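Local coordinates for neuraminidase (Influenza A virus, PDB 4GDI), which forms a tetrameric neuraminidase-like surface glycoprotein of a bat influenza A virus, with a beta-propeller ectodomain whose putative active site has diverged from that of true sialidases, at the interface of chains A and B. Sequence-based numbering; all coordinates share one arbitrary frame. Chains: chain A/B, Neuraminidase.

Contact 1: the interface of chains A and B. Residues chain A 23, 26, 369, 371; chain B 98, 117-118, 122, 124, 126.
A:Trp371 points the six-membered end of its indole into chain B and meets B:Asn117 and B:Phe124. Its CH2 lies 3.5 Å from CB of B:Asn117. The two side chains cross at about a right angle, with ring and amide planes 61° apart. CG of B:Asn117, the amide carbon, lies at the edge of the indole, in its plane. CZ2 of the A:Trp371 indole meets B:Phe124 CE1 at 3.9 Å, in the plane of the phenyl ring.

The indole is sandwiched within chain A, which should limit its tilting. CG of A:Pro23 lies against one face, near the rim, and CG2 of A:Ile369 lies against the other. A:Ile369 has CG1 anti to its carbonyl carbon (chi1 -72°). This branch carries CD1 into chain B, where CD1 of A:Ile369 reaches the edge of B:Phe124, 3.4 Å from CE1. CD1 also packs on CA of B:Gly118, and CG1 of A:Ile369 runs past CB of B:Asn122 at 3.6 Å. B:Pro98 belongs to this packed part too. Its CG meets CG of A:Pro23 at 3.8 Å, and its CB touches CD in the aliphatic part of A:Arg26.

The contact changes at the guanidinium end of A:Arg26, where a water bridges the chains. The bend at chi3 (73°) turns the guanidinium from the B:Pro98 contact to the water. NH1 of A:Arg26 lies 2.9 Å from O of water 1, at a bent angle, and this water in turn contacts OD1 of B:Asn117. No N or O of one chain lies within bonding reach of the other chain in this patch. The other end of the B:Asn117 amide is fixed within chain B. ND2 of B:Asn117 donates an almost straight bond to the backbone O of B:Pro98, 2.8 Å long. The donor stands above that carbonyl plane. This bond sets the rotation of the amide and turns OD1 to the water.

The patch joins neighbouring subunits of the homotetramer, mainly through apolar packing around A:Trp371.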
# COMPACT_ATOMS: atom_id res chain seq x y z
N PRO A 23 3.10 -20.42 -18.09
CA PRO A 23 3.01 -19.92 -16.72
C PRO A 23 2.86 -18.41 -16.69
O PRO A 23 3.65 -17.69 -17.31
CB PRO A 23 4.36 -20.34 -16.10
CG PRO A 23 5.29 -20.39 -17.27
CD PRO A 23 4.46 -20.85 -18.44
N ARG A 26 4.92 -17.97 -11.52
CA ARG A 26 5.56 -19.05 -10.80
C ARG A 26 5.40 -18.77 -9.32
O ARG A 26 5.38 -17.61 -8.89
CB ARG A 26 7.03 -19.17 -11.18
CG ARG A 26 7.21 -19.39 -12.66
CD ARG A 26 8.65 -19.58 -13.03
NE ARG A 26 9.12 -20.88 -12.59
CZ ARG A 26 10.17 -21.50 -13.11
NH1 ARG A 26 10.85 -20.93 -14.09
NH2 ARG A 26 10.53 -22.68 -12.65
N ILE A 369 8.60 -27.23 -22.93
CA ILE A 369 9.49 -26.69 -21.91
C ILE A 369 9.25 -27.34 -20.56
O ILE A 369 8.11 -27.59 -20.17
CB ILE A 369 9.34 -25.18 -21.75
CG1 ILE A 369 9.92 -24.47 -22.96
CG2 ILE A 369 10.07 -24.70 -20.50
CD1 ILE A 369 10.07 -22.99 -22.76
N TRP A 371 9.54 -26.74 -16.71
CA TRP A 371 9.65 -25.58 -15.83
C TRP A 371 10.30 -25.93 -14.49
O TRP A 371 10.30 -25.10 -13.58
CB TRP A 371 8.28 -24.93 -15.61
CG TRP A 371 7.76 -24.30 -16.85
CD1 TRP A 371 6.89 -24.85 -17.75
CD2 TRP A 371 8.12 -23.02 -17.37
NE1 TRP A 371 6.67 -23.98 -18.79
CE2 TRP A 371 7.42 -22.84 -18.58
CE3 TRP A 371 8.96 -21.99 -16.92
CZ2 TRP A 371 7.52 -21.68 -19.34
CZ3 TRP A 371 9.06 -20.84 -17.68
CH2 TRP A 371 8.34 -20.70 -18.88
N PRO B 98 7.17 -14.96 -15.41
CA PRO B 98 8.49 -15.58 -15.42
C PRO B 98 9.30 -15.14 -16.64
O PRO B 98 8.74 -14.95 -17.72
CB PRO B 98 8.18 -17.08 -15.45
CG PRO B 98 6.82 -17.18 -16.06
CD PRO B 98 6.09 -15.92 -15.68
N ASN B 117 11.68 -17.13 -22.19
CA ASN B 117 11.93 -18.29 -21.34
C ASN B 117 12.34 -19.50 -22.16
O ASN B 117 12.13 -19.54 -23.36
CB ASN B 117 10.67 -18.67 -20.57
CG ASN B 117 10.36 -17.72 -19.45
OD1 ASN B 117 10.92 -17.84 -18.36
ND2 ASN B 117 9.48 -16.76 -19.71
N GLY B 118 12.89 -20.51 -21.48
CA GLY B 118 13.31 -21.73 -22.15
C GLY B 118 14.77 -21.64 -22.54
O GLY B 118 15.35 -20.56 -22.50
N ASN B 122 13.85 -24.69 -27.23
CA ASN B 122 12.55 -24.54 -26.57
C ASN B 122 12.21 -23.10 -26.22
O ASN B 122 11.13 -22.82 -25.71
CB ASN B 122 12.50 -25.39 -25.29
CG ASN B 122 12.54 -26.88 -25.58
OD1 ASN B 122 12.41 -27.31 -26.73
ND2 ASN B 122 12.72 -27.67 -24.53
N PHE B 124 10.96 -19.41 -26.07
CA PHE B 124 9.82 -18.71 -26.65
C PHE B 124 9.60 -17.42 -25.87
O PHE B 124 9.97 -17.29 -24.70
CB PHE B 124 8.57 -19.59 -26.64
CG PHE B 124 7.89 -19.66 -25.30
CD1 PHE B 124 8.41 -20.44 -24.29
CD2 PHE B 124 6.75 -18.94 -25.05
CE1 PHE B 124 7.79 -20.50 -23.04
CE2 PHE B 124 6.13 -18.98 -23.81
CZ PHE B 124 6.65 -19.77 -22.81
N MET B 126 6.75 -14.59 -24.56
CA MET B 126 5.34 -14.33 -24.37
C MET B 126 5.11 -12.86 -24.06
O MET B 126 5.97 -12.17 -23.52
CB MET B 126 4.70 -15.27 -23.34
CG MET B 126 5.14 -15.17 -21.92
SD MET B 126 4.15 -16.27 -20.85
CE MET B 126 5.40 -16.58 -19.61
O HOH W 1 11.46 -18.48 -15.59

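Contact 2: the interface of chains A and B. Residues chain A 30, 33-35, 66; chain B 37, 62, 69, 71, 90.
The side-chain amide of A:Gln66, which slides past B:Leu69, donates from NE2 to the backbone O of A:Leu34 at 2.9 Å. That bond is bent, 139° at the hydrogen, and the donor is tilted from the carbonyl plane. OE1 of A:Gln66 accepts the backbone N-H of A:Leu34 on an in-plane lone pair, with N and OE1 3.0 Å apart. This pair of bonds clasps the backbone of A:Leu34 and probably steadies the loop that faces chain B.

B:Leu69 presses its two methyl groups into this loop. Its CG is anti to the backbone N (chi1 -157°), which turns the fork towards chain A. CD2 of B:Leu69 packs on CD of A:Pro35 at 3.7 Å, and also against the backbone of A:Leu34. CD1 takes the other side of the fork, near CB and the carboxylate OE1 of A:Glu33.

A:Pro35 is wedged between several groups. B:Leu62 and B:Leu90 each cross it at about a right angle. CD2 of B:Leu62 lies 3.8 Å from CB of A:Pro35, and CD1 of B:Leu90 meets CG of A:Pro35. Within chain A, CD of A:Pro35 sits over one face of the A:Trp30 indole, near the rim. CE3 of A:Trp30 makes a looser contact with CG2 of B:Thr71, 4.1 Å away, the side chains lying side by side.

The patch is an apolar part of the subunit interface in the homotetramer, where a loop of chain A fits among leucines of chain B.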
# COMPACT_ATOMS: atom_id res chain seq x y z
N TRP A 30 10.59 -19.90 -2.58
CA TRP A 30 11.08 -20.15 -1.22
C TRP A 30 11.65 -21.56 -1.05
O TRP A 30 11.34 -22.47 -1.82
CB TRP A 30 9.97 -19.91 -0.20
CG TRP A 30 9.28 -18.57 -0.33
CD1 TRP A 30 7.94 -18.33 -0.23
CD2 TRP A 30 9.89 -17.30 -0.61
NE1 TRP A 30 7.68 -16.99 -0.40
CE2 TRP A 30 8.86 -16.34 -0.64
CE3 TRP A 30 11.20 -16.88 -0.83
CZ2 TRP A 30 9.10 -14.99 -0.89
CZ3 TRP A 30 11.44 -15.53 -1.07
CH2 TRP A 30 10.39 -14.61 -1.10
N GLU A 33 15.06 -21.82 2.69
CA GLU A 33 14.72 -20.73 3.60
C GLU A 33 13.58 -19.84 3.05
O GLU A 33 13.35 -19.77 1.85
CB GLU A 33 15.96 -19.90 3.92
CG GLU A 33 16.99 -20.66 4.74
CD GLU A 33 18.20 -19.81 5.12
OE1 GLU A 33 18.57 -18.91 4.34
OE2 GLU A 33 18.77 -20.05 6.21
N LEU A 34 12.88 -19.17 3.95
CA LEU A 34 11.90 -18.17 3.56
C LEU A 34 12.00 -16.96 4.48
O LEU A 34 12.50 -17.06 5.59
CB LEU A 34 10.47 -18.73 3.55
CG LEU A 34 10.00 -19.71 4.62
CD1 LEU A 34 10.44 -19.29 6.01
CD2 LEU A 34 8.48 -19.82 4.55
N PRO A 35 11.54 -15.81 3.99
CA PRO A 35 11.63 -14.59 4.79
C PRO A 35 10.66 -14.63 5.97
O PRO A 35 9.72 -15.42 5.95
CB PRO A 35 11.24 -13.48 3.80
CG PRO A 35 10.44 -14.17 2.74
CD PRO A 35 10.98 -15.57 2.65
N GLN A 66 12.92 -18.72 10.16
CA GLN A 66 12.87 -20.06 9.57
C GLN A 66 11.93 -21.04 10.28
O GLN A 66 11.64 -22.12 9.75
CB GLN A 66 14.27 -20.66 9.45
CG GLN A 66 15.24 -19.80 8.65
CD GLN A 66 14.61 -19.29 7.35
OE1 GLN A 66 14.00 -20.05 6.59
NE2 GLN A 66 14.74 -18.00 7.11
N ASP B 37 15.07 -8.29 3.53
CA ASP B 37 13.86 -8.43 2.74
C ASP B 37 13.87 -7.50 1.52
O ASP B 37 12.81 -7.10 1.02
CB ASP B 37 12.62 -8.18 3.60
CG ASP B 37 12.51 -9.16 4.77
OD1 ASP B 37 12.68 -10.38 4.54
OD2 ASP B 37 12.27 -8.71 5.91
N LEU B 62 17.05 -12.59 -2.25
CA LEU B 62 16.46 -11.77 -1.21
C LEU B 62 17.45 -11.58 -0.07
O LEU B 62 18.10 -12.54 0.36
CB LEU B 62 15.20 -12.46 -0.68
CG LEU B 62 14.11 -11.52 -0.16
CD1 LEU B 62 13.29 -11.00 -1.32
CD2 LEU B 62 13.22 -12.22 0.84
N LEU B 69 19.40 -14.88 1.44
CA LEU B 69 18.53 -15.94 1.91
C LEU B 69 18.76 -17.13 0.98
O LEU B 69 19.02 -16.95 -0.21
CB LEU B 69 17.08 -15.47 1.88
CG LEU B 69 16.08 -16.17 2.80
CD1 LEU B 69 16.52 -16.07 4.25
CD2 LEU B 69 14.70 -15.56 2.61
N THR B 71 17.48 -19.58 -1.22
CA THR B 71 16.26 -19.89 -1.96
C THR B 71 16.61 -20.29 -3.39
O THR B 71 17.77 -20.28 -3.78
CB THR B 71 15.32 -18.67 -2.06
OG1 THR B 71 15.86 -17.73 -3.00
CG2 THR B 71 15.13 -17.99 -0.72
N LEU B 90 9.16 -6.94 -0.59
CA LEU B 90 8.02 -7.83 -0.84
C LEU B 90 6.71 -7.06 -0.84
O LEU B 90 5.74 -7.51 -1.44
CB LEU B 90 7.98 -8.96 0.18
CG LEU B 90 9.09 -9.98 -0.01
CD1 LEU B 90 9.02 -11.05 1.07
CD2 LEU B 90 9.00 -10.60 -1.40

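The C-alpha centres of contact 1 and contact 2 are about 23 Å apart, and the two share no residue. On chain A one stretch serves both: A:Pro23 and A:Arg26 of contact 1 lead into A:Trp30 to A:Pro35 of contact 2. A:Ile369 and A:Trp371 come from near the C-terminus. On chain B, B:Leu90 of contact 2 precedes strand 94-98 of contact 1. Different residues of the same protein face each other in both contacts, and the interface is not an exact two-fold. This suits a head-to-tail ring, in which each subunit of the homotetramer would offer one surface to each neighbour.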